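Local coordinates for protein U4/U6 snRNA-associated-splicing factor PRP24 (Saccharomyces cerevisiae, PDB 4N0T) that binds U6 snRNA, promotes its annealing with U4 snRNA and acts as a recycling factor of the spliceosome, at residues Leu87-Phe92 with Tyr154-Lys159. Sequence-based numbering, arbitrary orientation.
Sequences LWMTNF and YTLVTK. With nucleotides of chain B.
W88 and K159 pair through two backbone hydrogen bonds, W88 N to K159 O and K159 N to W88 O, both 2.8 Å, and T90 and V157 repeat the pattern. The tight side is the one carrying M89, L156 and T158: M89 CG lies 3.7 Å from L156 CD1, and the methionine chain, bent at its last torsion (chi3 -75°), sets CE 3.5 Å from T158 OG1. L146 of helix 136-146 and L104 of helix 98-107 close over this side. Strand 86-90, central in the sheet of the second RNA recognition motif, here pairs antiparallel with strand 154-160, the last long strand of the fold; the face carrying W88, T90, V157 and K159 receives RNA. There the adenine of nucleotide 20 of chain B stacks on the W88 indole, its C5 3.5 Å above the ring plane. This side is looser toward solvent: partly exposed K159 meets the indole edge through CD, and its end leads away. An alanine in place of W88 would probably leave that adenine without its stacking platform and K159 CD without the indole edge beside it. Beyond T90 and V157 the backbone ladder gives way to bonds around N91. N91 ND2 donates to T155 O (2.9 Å) from above the carbonyl plane and to a water shared with T155 N, while N91 OD1 accepts from N3 of uridine 17 of chain B at 2.7 Å.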
loop_
_atom_site.group_PDB
_atom_site.type_symbol
_atom_site.label_atom_id
_atom_site.label_comp_id
_atom_site.label_asym_id
_atom_site.label_seq_id
_atom_site.Cartn_x
_atom_site.Cartn_y
_atom_site.Cartn_z
ATOM N N LEU A 87 13.481 9.985 -1.877
ATOM C CA LEU A 87 12.183 10.533 -2.240
ATOM C C LEU A 87 11.078 9.694 -1.619
ATOM O O LEU A 87 11.238 8.484 -1.408
ATOM C CB LEU A 87 12.005 10.444 -3.744
ATOM C CG LEU A 87 13.123 11.106 -4.533
ATOM C CD1 LEU A 87 13.091 10.610 -5.959
ATOM C CD2 LEU A 87 12.934 12.594 -4.464
ATOM N N TRP A 88 9.954 10.337 -1.339
ATOM C CA TRP A 88 8.736 9.603 -1.044
ATOM C C TRP A 88 7.731 9.963 -2.126
ATOM O O TRP A 88 7.537 11.148 -2.446
ATOM C CB TRP A 88 8.217 9.959 0.347
ATOM C CG TRP A 88 6.910 9.312 0.732
ATOM C CD1 TRP A 88 6.733 8.072 1.278
ATOM C CD2 TRP A 88 5.611 9.915 0.674
ATOM N NE1 TRP A 88 5.389 7.858 1.549
ATOM C CE2 TRP A 88 4.683 8.971 1.172
ATOM C CE3 TRP A 88 5.139 11.158 0.232
ATOM C CZ2 TRP A 88 3.309 9.236 1.248
ATOM C CZ3 TRP A 88 3.774 11.423 0.315
ATOM C CH2 TRP A 88 2.875 10.462 0.817
ATOM N N MET A 89 7.115 8.938 -2.698
ATOM C CA MET A 89 6.195 9.104 -3.812
ATOM C C MET A 89 4.850 8.456 -3.500
ATOM O O MET A 89 4.796 7.363 -2.930
ATOM C CB MET A 89 6.825 8.491 -5.066
ATOM C CG MET A 89 6.052 8.680 -6.343
ATOM S SD MET A 89 6.967 7.888 -7.705
ATOM C CE MET A 89 8.278 9.075 -7.957
ATOM N N THR A 90 3.758 9.134 -3.839
ATOM C CA THR A 90 2.465 8.490 -3.730
ATOM C C THR A 90 1.525 8.879 -4.868
ATOM O O THR A 90 1.831 9.771 -5.680
ATOM C CB THR A 90 1.794 8.741 -2.348
ATOM O OG1 THR A 90 0.740 7.789 -2.178
ATOM C CG2 THR A 90 1.203 10.162 -2.255
ATOM N N ASN A 91 0.399 8.174 -4.927
ATOM C CA ASN A 91 -0.628 8.402 -5.942
ATOM C C ASN A 91 -0.138 8.163 -7.376
ATOM O O ASN A 91 -0.600 8.824 -8.320
ATOM C CB ASN A 91 -1.250 9.792 -5.828
ATOM C CG ASN A 91 -2.656 9.839 -6.422
ATOM O OD1 ASN A 91 -3.428 8.886 -6.291
ATOM N ND2 ASN A 91 -2.979 10.940 -7.106
ATOM N N PHE A 92 0.808 7.239 -7.538
ATOM C CA PHE A 92 1.019 6.640 -8.854
ATOM C C PHE A 92 -0.162 5.711 -9.130
ATOM O O PHE A 92 -0.907 5.361 -8.209
ATOM C CB PHE A 92 2.379 5.915 -8.941
ATOM C CG PHE A 92 2.753 5.119 -7.705
ATOM C CD1 PHE A 92 2.302 3.818 -7.535
ATOM C CD2 PHE A 92 3.609 5.667 -6.746
ATOM C CE1 PHE A 92 2.692 3.063 -6.411
ATOM C CE2 PHE A 92 3.995 4.929 -5.617
ATOM C CZ PHE A 92 3.535 3.634 -5.451
ATOM N N TYR A 154 -3.944 10.051 -12.730
ATOM C CA TYR A 154 -3.497 10.256 -11.347
ATOM C C TYR A 154 -2.429 11.346 -11.263
ATOM O O TYR A 154 -1.422 11.300 -11.976
ATOM C CB TYR A 154 -2.964 8.939 -10.756
ATOM C CG TYR A 154 -4.002 7.843 -10.635
ATOM C CD1 TYR A 154 -4.281 6.990 -11.703
ATOM C CD2 TYR A 154 -4.706 7.658 -9.446
ATOM C CE1 TYR A 154 -5.243 5.989 -11.587
ATOM C CE2 TYR A 154 -5.660 6.662 -9.325
ATOM C CZ TYR A 154 -5.928 5.837 -10.398
ATOM O OH TYR A 154 -6.872 4.844 -10.278
ATOM N N THR A 155 -2.644 12.329 -10.395
ATOM C CA THR A 155 -1.635 13.358 -10.166
ATOM C C THR A 155 -0.582 12.814 -9.200
ATOM O O THR A 155 -0.848 12.621 -8.009
ATOM C CB THR A 155 -2.243 14.643 -9.595
ATOM O OG1 THR A 155 -3.192 15.175 -10.527
ATOM C CG2 THR A 155 -1.168 15.681 -9.347
ATOM N N LEU A 156 0.613 12.568 -9.718
ATOM C CA LEU A 156 1.696 12.026 -8.897
ATOM C C LEU A 156 2.147 12.986 -7.792
ATOM O O LEU A 156 2.216 14.210 -7.982
ATOM C CB LEU A 156 2.887 11.647 -9.795
ATOM C CG LEU A 156 3.981 10.827 -9.113
ATOM C CD1 LEU A 156 3.452 9.435 -8.846
ATOM C CD2 LEU A 156 5.231 10.748 -10.007
ATOM N N VAL A 157 2.453 12.432 -6.621
ATOM C CA VAL A 157 3.057 13.213 -5.552
ATOM C C VAL A 157 4.489 12.735 -5.370
ATOM O O VAL A 157 4.717 11.537 -5.170
ATOM C CB VAL A 157 2.316 12.995 -4.217
ATOM C CG1 VAL A 157 3.063 13.684 -3.083
ATOM C CG2 VAL A 157 0.891 13.513 -4.313
ATOM N N THR A 158 5.455 13.650 -5.485
ATOM C CA THR A 158 6.875 13.302 -5.273
ATOM C C THR A 158 7.487 14.325 -4.319
ATOM O O THR A 158 7.439 15.532 -4.576
ATOM C CB THR A 158 7.671 13.272 -6.606
ATOM O OG1 THR A 158 7.071 12.327 -7.493
ATOM C CG2 THR A 158 9.129 12.848 -6.363
ATOM N N LYS A 159 8.044 13.848 -3.204
ATOM C CA LYS A 159 8.558 14.713 -2.149
ATOM C C LYS A 159 9.943 14.256 -1.709
ATOM O O LYS A 159 10.264 13.071 -1.784
ATOM C CB LYS A 159 7.624 14.676 -0.924
ATOM C CG LYS A 159 6.221 15.249 -1.143
ATOM C CD LYS A 159 5.343 15.044 0.112
ATOM C CE LYS A 159 3.976 15.702 -0.018
ATOM N NZ LYS A 159 4.064 17.173 0.183
ATOM P P A B 20 -0.034 8.196 4.853
ATOM O OP1 A B 20 -1.023 7.088 4.758
ATOM O OP2 A B 20 -0.313 9.318 5.788
ATOM O "O5'" A B 20 1.391 7.605 5.231
ATOM C "C5'" A B 20 1.912 6.427 4.605
ATOM C "C4'" A B 20 3.361 6.231 4.951
ATOM O "O4'" A B 20 4.141 7.204 4.201
ATOM C "C3'" A B 20 3.719 6.432 6.426
ATOM O "O3'" A B 20 4.792 5.564 6.780
ATOM C "C2'" A B 20 4.225 7.871 6.452
ATOM O "O2'" A B 20 5.114 8.158 7.513
ATOM C "C1'" A B 20 4.918 7.980 5.091
ATOM N N9 A B 20 4.981 9.351 4.585
ATOM C C8 A B 20 3.934 10.202 4.340
ATOM N N7 A B 20 4.321 11.393 3.936
ATOM C C5 A B 20 5.707 11.306 3.899
ATOM C C6 A B 20 6.711 12.233 3.554
ATOM N N6 A B 20 6.442 13.477 3.157
ATOM N N1 A B 20 7.996 11.817 3.638
ATOM C C2 A B 20 8.259 10.575 4.061
ATOM N N3 A B 20 7.392 9.624 4.422
ATOM C C4 A B 20 6.130 10.056 4.305
ATOM P P A B 18 -7.690 5.492 -0.232
ATOM O OP1 A B 18 -7.649 4.221 0.549
ATOM O OP2 A B 18 -8.103 6.752 0.417
ATOM O "O5'" A B 18 -6.248 5.808 -0.854
ATOM C "C5'" A B 18 -5.494 4.812 -1.527
ATOM C "C4'" A B 18 -4.300 5.412 -2.238
ATOM O "O4'" A B 18 -4.733 6.450 -3.160
ATOM C "C3'" A B 18 -3.272 6.109 -1.357
ATOM O "O3'" A B 18 -2.376 5.199 -0.752
ATOM C "C2'" A B 18 -2.606 7.074 -2.331
ATOM O "O2'" A B 18 -1.727 6.384 -3.204
ATOM C "C1'" A B 18 -3.810 7.517 -3.154
ATOM N N9 A B 18 -4.479 8.701 -2.586
ATOM C C8 A B 18 -5.747 8.779 -2.052
ATOM N N7 A B 18 -6.065 9.984 -1.654
ATOM C C5 A B 18 -4.954 10.752 -1.961
ATOM C C6 A B 18 -4.680 12.112 -1.785
ATOM N N6 A B 18 -5.555 12.978 -1.251
ATOM N N1 A B 18 -3.477 12.573 -2.180
ATOM C C2 A B 18 -2.606 11.715 -2.728
ATOM N N3 A B 18 -2.763 10.411 -2.945
ATOM C C4 A B 18 -3.967 9.978 -2.529
ATOM P P U B 17 -13.168 8.131 -3.510
ATOM O OP1 U B 17 -12.784 7.701 -4.883
ATOM O OP2 U B 17 -14.589 8.116 -3.102
ATOM O "O5'" U B 17 -12.377 7.172 -2.504
ATOM C "C5'" U B 17 -10.982 7.315 -2.244
ATOM C "C4'" U B 17 -10.152 6.342 -3.047
ATOM O "O4'" U B 17 -9.988 6.862 -4.395
ATOM C "C3'" U B 17 -8.723 6.136 -2.549
ATOM O "O3'" U B 17 -8.615 5.181 -1.509
ATOM C "C2'" U B 17 -7.976 5.739 -3.817
ATOM O "O2'" U B 17 -8.189 4.374 -4.147
ATOM C "C1'" U B 17 -8.665 6.617 -4.857
ATOM N N1 U B 17 -7.956 7.915 -4.971
ATOM C C2 U B 17 -6.704 7.903 -5.590
ATOM O O2 U B 17 -6.209 6.885 -6.044
ATOM N N3 U B 17 -6.060 9.109 -5.662
ATOM C C4 U B 17 -6.538 10.310 -5.176
ATOM O O4 U B 17 -5.853 11.324 -5.290
ATOM C C5 U B 17 -7.831 10.255 -4.557
ATOM C C6 U B 17 -8.482 9.085 -4.473
HETATM O O HOH W 1 0.490 9.448 -10.891
HETATM O O HOH W 2 -5.005 12.321 -8.795
#